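Long-range contacts in chitinase (Paenibacillus sp. FPU-7, PDB 5GZT), which probably cuts chitin and chitodextrins at random internal beta-1,4 linkages between N-acetylglucosamine units: residues B[704-709]-B[716-721]; B[734-739]-B[754-759]. One frame throughout, in Å; residues are numbered along the deposited sequence.

Interaction 1: B[704-709]-B[716-721]; sequences TVANAA and AVYVNG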
ATOM      1  N   THR B 704       9.804 -40.786   6.756  1.00 17.58           N
ATOM      2  CA  THR B 704      10.736 -39.629   6.942  1.00 17.73           C
ATOM      3  C   THR B 704      10.023 -38.356   6.470  1.00 18.88           C
ATOM      4  O   THR B 704       8.955 -38.448   5.758  1.00 21.69           O
ATOM      5  CB  THR B 704      11.960 -39.832   6.035  1.00 19.44           C
ATOM      6  OG1 THR B 704      11.529 -39.975   4.695  1.00 21.03           O
ATOM      7  CG2 THR B 704      12.756 -41.081   6.353  1.00 19.89           C
ATOM      8  N   VAL B 705      10.497 -37.176   6.897  1.00 18.02           N
ATOM      9  CA  VAL B 705       9.940 -35.943   6.414  1.00 18.39           C
ATOM     10  C   VAL B 705      11.078 -35.176   5.720  1.00 20.79           C
ATOM     11  O   VAL B 705      12.209 -35.312   6.125  1.00 20.20           O
ATOM     12  CB  VAL B 705       9.322 -35.093   7.499  1.00 20.00           C
ATOM     13  CG1 VAL B 705       8.278 -35.909   8.233  1.00 21.89           C
ATOM     14  CG2 VAL B 705      10.394 -34.624   8.468  1.00 21.18           C
ATOM     15  N   ALA B 706      10.757 -34.416   4.672  1.00 19.81           N
ATOM     16  CA  ALA B 706      11.728 -33.645   3.924  1.00 18.48           C
ATOM     17  C   ALA B 706      10.937 -32.558   3.213  1.00 18.53           C
ATOM     18  O   ALA B 706       9.659 -32.495   3.252  1.00 17.73           O
ATOM     19  CB  ALA B 706      12.507 -34.518   2.906  1.00 18.62           C
ATOM     20  N   ASN B 707      11.675 -31.685   2.563  1.00 15.91           N
ATOM     21  CA  ASN B 707      11.065 -30.681   1.683  1.00 16.07           C
ATOM     22  C   ASN B 707      10.684 -31.419   0.420  1.00 15.71           C
ATOM     23  O   ASN B 707      11.519 -32.085  -0.162  1.00 15.66           O
ATOM     24  CB  ASN B 707      12.089 -29.570   1.259  1.00 16.72           C
ATOM     25  CG  ASN B 707      12.531 -28.724   2.435  1.00 16.29           C
ATOM     26  OD1 ASN B 707      12.126 -27.573   2.645  1.00 21.02           O
ATOM     27  ND2 ASN B 707      13.313 -29.284   3.195  1.00 13.75           N
ATOM     28  N   ALA B 708       9.482 -31.187  -0.069  1.00 15.43           N
ATOM     29  CA  ALA B 708       9.028 -31.859  -1.313  1.00 15.70           C
ATOM     30  C   ALA B 708       9.751 -31.362  -2.563  1.00 17.86           C
ATOM     31  O   ALA B 708       9.765 -30.197  -2.800  1.00 14.09           O
ATOM     32  CB  ALA B 708       7.550 -31.579  -1.482  1.00 14.35           C
ATOM     33  N   ALA B 709      10.320 -32.245  -3.350  1.00 18.03           N
ATOM     34  CA  ALA B 709      10.857 -31.901  -4.660  1.00 17.72           C
ATOM     35  C   ALA B 709       9.813 -31.249  -5.536  1.00 18.19           C
ATOM     36  O   ALA B 709       8.631 -31.588  -5.480  1.00 18.16           O
ATOM     37  CB  ALA B 709      11.401 -33.219  -5.344  1.00 18.42           C
ATOM     38  N   ALA B 716       7.096 -32.926   2.450  1.00 16.01           N
ATOM     39  CA  ALA B 716       6.876 -34.290   2.028  1.00 15.36           C
ATOM     40  C   ALA B 716       7.005 -35.197   3.208  1.00 15.69           C
ATOM     41  O   ALA B 716       7.962 -35.072   4.003  1.00 15.24           O
ATOM     42  CB  ALA B 716       7.904 -34.724   1.010  1.00 17.04           C
ATOM     43  N   VAL B 717       6.028 -36.098   3.351  1.00 15.87           N
ATOM     44  CA  VAL B 717       6.104 -37.161   4.319  1.00 15.25           C
ATOM     45  C   VAL B 717       6.227 -38.397   3.532  1.00 15.28           C
ATOM     46  O   VAL B 717       5.245 -38.803   2.911  1.00 16.94           O
ATOM     47  CB  VAL B 717       4.880 -37.224   5.278  1.00 16.25           C
ATOM     48  CG1 VAL B 717       5.055 -38.365   6.271  1.00 16.71           C
ATOM     49  CG2 VAL B 717       4.653 -35.923   6.015  1.00 17.56           C
ATOM     50  N   TYR B 718       7.389 -39.055   3.554  1.00 15.78           N
ATOM     51  CA  TYR B 718       7.621 -40.283   2.768  1.00 18.33           C
ATOM     52  C   TYR B 718       7.238 -41.488   3.654  1.00 20.24           C
ATOM     53  O   TYR B 718       7.838 -41.708   4.724  1.00 22.57           O
ATOM     54  CB  TYR B 718       9.101 -40.396   2.340  1.00 21.42           C
ATOM     55  CG  TYR B 718       9.573 -39.240   1.433  1.00 25.85           C
ATOM     56  CD1 TYR B 718       9.221 -39.153   0.079  1.00 30.13           C
ATOM     57  CD2 TYR B 718      10.402 -38.250   1.945  1.00 32.73           C
ATOM     58  CE1 TYR B 718       9.644 -38.075  -0.697  1.00 29.52           C
ATOM     59  CE2 TYR B 718      10.863 -37.242   1.173  1.00 27.26           C
ATOM     60  CZ  TYR B 718      10.488 -37.117  -0.100  1.00 30.33           C
ATOM     61  OH  TYR B 718      10.990 -35.965  -0.742  1.00 36.12           O
ATOM     62  N   VAL B 719       6.160 -42.184   3.291  1.00 21.31           N
ATOM     63  CA  VAL B 719       5.740 -43.399   4.017  1.00 20.14           C
ATOM     64  C   VAL B 719       6.466 -44.547   3.321  1.00 19.25           C
ATOM     65  O   VAL B 719       6.305 -44.796   2.123  1.00 20.87           O
ATOM     66  CB  VAL B 719       4.212 -43.572   3.955  1.00 20.19           C
ATOM     67  CG1 VAL B 719       3.788 -44.858   4.639  1.00 19.48           C
ATOM     68  CG2 VAL B 719       3.552 -42.391   4.681  1.00 22.30           C
ATOM     69  N   ASN B 720       7.248 -45.256   4.070  1.00 22.72           N
ATOM     70  CA  ASN B 720       8.005 -46.404   3.546  1.00 23.42           C
ATOM     71  C   ASN B 720       7.211 -47.549   3.110  1.00 28.17           C
ATOM     72  O   ASN B 720       7.602 -48.303   2.173  1.00 27.57           O
ATOM     73  CB  ASN B 720       8.849 -46.966   4.613  1.00 30.46           C
ATOM     74  CG  ASN B 720      10.256 -46.883   4.268  1.00 48.61           C
ATOM     75  OD1 ASN B 720      10.727 -47.670   3.392  1.00 52.60           O
ATOM     76  ND2 ASN B 720      10.976 -45.899   4.897  1.00 52.03           N
ATOM     77  N   GLY B 721       6.081 -47.791   3.744  1.00 25.82           N
ATOM     78  CA  GLY B 721       5.415 -48.986   3.239  1.00 33.45           C
ATOM     79  C   GLY B 721       5.863 -50.225   4.032  1.00 33.92           C
ATOM     80  O   GLY B 721       6.976 -50.261   4.654  1.00 32.04           O
TER
HETATM   81  O   HOH W   1       9.670 -34.951  -2.645  1.00 25.18           O

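Interaction 2: B[734-739]-B[754-759]; sequences VRVVVK and ASVTIM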
ATOM      1  N   VAL B 734      -4.110 -39.392   9.241  1.00 15.43           N
ATOM      2  CA  VAL B 734      -2.714 -39.030   9.486  1.00 14.37           C
ATOM      3  C   VAL B 734      -2.630 -37.510   9.734  1.00 14.23           C
ATOM      4  O   VAL B 734      -3.237 -36.763   8.996  1.00 14.90           O
ATOM      5  CB  VAL B 734      -1.826 -39.457   8.284  1.00 16.71           C
ATOM      6  CG1 VAL B 734      -0.361 -39.097   8.517  1.00 17.09           C
ATOM      7  CG2 VAL B 734      -1.922 -40.936   8.097  1.00 16.68           C
ATOM      8  N   ARG B 735      -1.977 -37.061  10.807  1.00 14.47           N
ATOM      9  CA  ARG B 735      -1.987 -35.667  11.170  1.00 16.91           C
ATOM     10  C   ARG B 735      -0.515 -35.174  11.154  1.00 16.72           C
ATOM     11  O   ARG B 735       0.337 -35.801  11.744  1.00 16.64           O
ATOM     12  CB  ARG B 735      -2.594 -35.462  12.583  1.00 16.54           C
ATOM     13  CG  ARG B 735      -4.066 -35.770  12.667  1.00 17.60           C
ATOM     14  CD  ARG B 735      -4.808 -34.612  12.098  1.00 16.99           C
ATOM     15  NE  ARG B 735      -6.216 -34.847  11.993  1.00 19.82           N
ATOM     16  CZ  ARG B 735      -7.152 -33.926  11.840  1.00 18.46           C
ATOM     17  NH1 ARG B 735      -6.869 -32.633  11.814  1.00 18.68           N
ATOM     18  NH2 ARG B 735      -8.416 -34.293  11.784  1.00 17.87           N
ATOM     19  N   VAL B 736      -0.275 -34.010  10.545  1.00 18.07           N
ATOM     20  CA  VAL B 736       1.061 -33.465  10.302  1.00 16.41           C
ATOM     21  C   VAL B 736       1.138 -32.092  10.922  1.00 16.12           C
ATOM     22  O   VAL B 736       0.388 -31.210  10.568  1.00 16.09           O
ATOM     23  CB  VAL B 736       1.356 -33.335   8.773  1.00 17.14           C
ATOM     24  CG1 VAL B 736       2.791 -32.841   8.547  1.00 16.48           C
ATOM     25  CG2 VAL B 736       1.205 -34.733   8.158  1.00 18.58           C
ATOM     26  N   VAL B 737       2.011 -31.909  11.903  1.00 16.33           N
ATOM     27  CA  VAL B 737       2.161 -30.570  12.428  1.00 16.74           C
ATOM     28  C   VAL B 737       3.517 -30.036  11.917  1.00 17.01           C
ATOM     29  O   VAL B 737       4.508 -30.723  12.038  1.00 16.73           O
ATOM     30  CB  VAL B 737       2.206 -30.583  13.968  1.00 18.43           C
ATOM     31  CG1 VAL B 737       2.659 -29.230  14.477  1.00 17.99           C
ATOM     32  CG2 VAL B 737       0.814 -31.014  14.562  1.00 20.06           C
ATOM     33  N   VAL B 738       3.504 -28.824  11.365  1.00 17.67           N
ATOM     34  CA  VAL B 738       4.703 -28.140  10.932  1.00 17.65           C
ATOM     35  C   VAL B 738       5.135 -27.197  12.033  1.00 16.84           C
ATOM     36  O   VAL B 738       4.431 -26.221  12.360  1.00 16.79           O
ATOM     37  CB  VAL B 738       4.439 -27.343   9.640  1.00 17.48           C
ATOM     38  CG1 VAL B 738       5.726 -26.736   9.097  1.00 16.97           C
ATOM     39  CG2 VAL B 738       3.895 -28.252   8.587  1.00 18.23           C
ATOM     40  N   LYS B 739       6.271 -27.502  12.623  1.00 17.20           N
ATOM     41  CA  LYS B 739       6.659 -26.773  13.837  1.00 20.68           C
ATOM     42  C   LYS B 739       7.190 -25.417  13.489  1.00 20.64           C
ATOM     43  O   LYS B 739       7.647 -25.198  12.344  1.00 18.40           O
ATOM     44  CB  LYS B 739       7.738 -27.526  14.600  1.00 21.53           C
ATOM     45  CG  LYS B 739       7.381 -28.927  14.940  1.00 24.50           C
ATOM     46  CD  LYS B 739       6.400 -29.061  16.057  1.00 27.33           C
ATOM     47  CE  LYS B 739       7.068 -28.889  17.418  1.00 32.90           C
ATOM     48  NZ  LYS B 739       5.997 -28.509  18.413  1.00 33.99           N
ATOM     49  N   ALA B 754      -2.503 -30.972  10.387  1.00 15.38           N
ATOM     50  CA  ALA B 754      -3.116 -31.129   9.057  1.00 14.87           C
ATOM     51  C   ALA B 754      -3.487 -32.568   8.850  1.00 13.28           C
ATOM     52  O   ALA B 754      -2.658 -33.414   9.000  1.00 15.02           O
ATOM     53  CB  ALA B 754      -2.089 -30.784   8.012  1.00 14.75           C
ATOM     54  N   SER B 755      -4.697 -32.816   8.390  1.00 13.67           N
ATOM     55  CA  SER B 755      -5.180 -34.142   8.075  1.00 12.03           C
ATOM     56  C   SER B 755      -4.916 -34.600   6.605  1.00 12.37           C
ATOM     57  O   SER B 755      -5.264 -33.914   5.651  1.00 12.13           O
ATOM     58  CB  SER B 755      -6.707 -34.084   8.235  1.00 14.07           C
ATOM     59  OG  SER B 755      -7.299 -35.370   7.973  1.00 12.29           O
ATOM     60  N   VAL B 756      -4.291 -35.762   6.465  1.00 13.20           N
ATOM     61  CA  VAL B 756      -4.197 -36.503   5.207  1.00 13.56           C
ATOM     62  C   VAL B 756      -4.607 -37.989   5.573  1.00 14.76           C
ATOM     63  O   VAL B 756      -4.967 -38.263   6.760  1.00 15.04           O
ATOM     64  CB  VAL B 756      -2.808 -36.427   4.601  1.00 13.35           C
ATOM     65  CG1 VAL B 756      -2.571 -34.962   4.168  1.00 14.05           C
ATOM     66  CG2 VAL B 756      -1.786 -36.797   5.606  1.00 14.09           C
ATOM     67  N   THR B 757      -4.618 -38.853   4.575  1.00 13.67           N
ATOM     68  CA  THR B 757      -5.310 -40.126   4.628  1.00 14.63           C
ATOM     69  C   THR B 757      -4.534 -41.299   4.065  1.00 16.10           C
ATOM     70  O   THR B 757      -4.052 -41.239   2.932  1.00 15.29           O
ATOM     71  CB  THR B 757      -6.594 -39.956   3.925  1.00 13.55           C
ATOM     72  OG1 THR B 757      -7.290 -38.838   4.491  1.00 13.13           O
ATOM     73  CG2 THR B 757      -7.428 -41.142   3.998  1.00 14.10           C
ATOM     74  N   ILE B 758      -4.493 -42.375   4.865  1.00 15.40           N
ATOM     75  CA  ILE B 758      -4.297 -43.724   4.362  1.00 14.88           C
ATOM     76  C   ILE B 758      -5.627 -44.354   4.045  1.00 16.05           C
ATOM     77  O   ILE B 758      -6.391 -44.610   4.980  1.00 13.22           O
ATOM     78  CB  ILE B 758      -3.504 -44.541   5.323  1.00 15.15           C
ATOM     79  CG1 ILE B 758      -2.100 -43.988   5.422  1.00 15.51           C
ATOM     80  CG2 ILE B 758      -3.400 -45.998   4.865  1.00 16.39           C
ATOM     81  CD1 ILE B 758      -1.239 -44.610   6.539  1.00 17.51           C
ATOM     82  N   MET B 759      -5.901 -44.613   2.752  1.00 15.47           N
ATOM     83  CA  MET B 759      -7.155 -45.176   2.291  1.00 15.31           C
ATOM     84  C   MET B 759      -7.100 -46.688   2.322  1.00 14.81           C
ATOM     85  O   MET B 759      -6.048 -47.326   2.017  1.00 13.74           O
ATOM     86  CB  MET B 759      -7.515 -44.708   0.902  1.00 17.20           C
ATOM     87  CG  MET B 759      -7.829 -43.221   0.852  1.00 23.66           C
ATOM     88  SD  MET B 759      -9.555 -42.865   1.466  1.00 27.21           S
ATOM     89  CE  MET B 759     -10.490 -43.958   0.537  1.00 28.16           C
TER

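Interaction 1: B[704-709]-B[716-721]
The beta hairpin formed by strands 703-707 and 714-723 belongs to the immunoglobulin-like domain of the chitinase, and in it Thr704 and Ala706 face Tyr718 and Ala716 across an antiparallel pairing. Four backbone hydrogen bonds join the two hydrogen-bonded pairs: Thr704 and Tyr718 exchange N-H and C=O in both directions, as do Ala706 and Ala716, the shortest bond running from Ala716 N to Ala706 O at 2.7 Å. Between them lies the non-hydrogen-bonded pair Val705 and Val717, whose side chains point to the other face of the sheet and meet at Val705 CG1 and Val717 CG2, 4.2 Å apart. That valine face packs on Val694 of strand 692-695. On the opposite face Tyr718 carries the contact. CG stands anti to the carbonyl carbon of Tyr718 (chi1 -62°), and the ring runs alongside Thr704 and Ala706: Thr704 OG1 lies 3.4 Å from Tyr718 CD2 near the ring plane, and Ala706 CB meets the edge at Tyr718 CE2, 3.6 Å away. Ala716 CB sits over one ring face, displaced toward the rim, and also packs against Ala708 CB at 4.0 Å. The phenol reaches the turn through a water, which accepts a hydrogen bond from Ala709 N and lies 2.5 Å from Tyr718 OH. An alanine in place of Tyr718 would probably leave that water without its phenol partner and open a gap beside Ala706 CB and over Ala716 CB. The chemistry is thus divided between the two faces: aliphatic packing into the domain beneath the valines, and on the tyrosine side a ring bordered by small side chains whose hydroxyl ties the strand to the turn through water.

Interaction 2: B[734-739]-B[754-759]
Val734 meets Val756 and Ile758 on one face of the paired strands 734-738 and 754-759. Val734 CB lies 3.8 Å from Val756 CG2, and Val734 CG2 reaches Ile758 CD1 at 4.0 Å; CG2, anti to the carbonyl carbon of Val734, is the branch that meets Ile758, while CG1 lies near Val756 CG2. Val736 and Ala754 continue this apolar face more loosely, with 4.4 Å between their CB atoms. Arg735 and Ser755, the non-hydrogen-bonded pair, project from the other face. The arginine chain bends at chi2 (-78°), and its guanidinium comes to lie with one face on the serine, Ser755 CB standing 3.7 Å above the centre of the plane. Four backbone hydrogen bonds hold the register, two in each of the pairs Val734-Val756 and Val736-Ala754. These are the inner strands of a four-stranded sheet of the immunoglobulin-like domain, flanked by strands 660-662 and 692-695. Its valine-rich face packs against strand 668-678 of the second sheet, with Leu676 beside Val736 and Ala754, and Phe674 beside Val756. On the polar face Asp733 holds both partners, OD2 forming a salt bridge with Arg735 NE and OD1 a hydrogen bond with Ser755 OG. Arg735 NH1 is bonded to Pro753 O, and NH2 extends to Gly1009 O, while Ser755 OG also takes Ala1012 N; the last two contacts join this face to the loop between helix 998-1007 and strand 1015-1020 of the C-terminal family 18 region.

Overall arrangement
Interactions 1 and 2 lie in the two facing sheets of a single immunoglobulin-like domain, their centres about 12 Å apart. They follow one another along the chain, strand 714-723 leading into strand 732-738, and touch where Val717 CG2 of interaction 1 packs 4.2 Å from Val736 CG2 of interaction 2. The apolar faces of both thus meet in the interior of the sandwich, and strand 668-678 contributes to both. The outward faces differ: that of Arg735 and Ser755 is bonded to the second family 18 region. Formic acid, probably from the crystallisation liquor, is bound near both outer faces, about 3 Å from the side chain of Tyr718 and about 4 Å from that of Arg735.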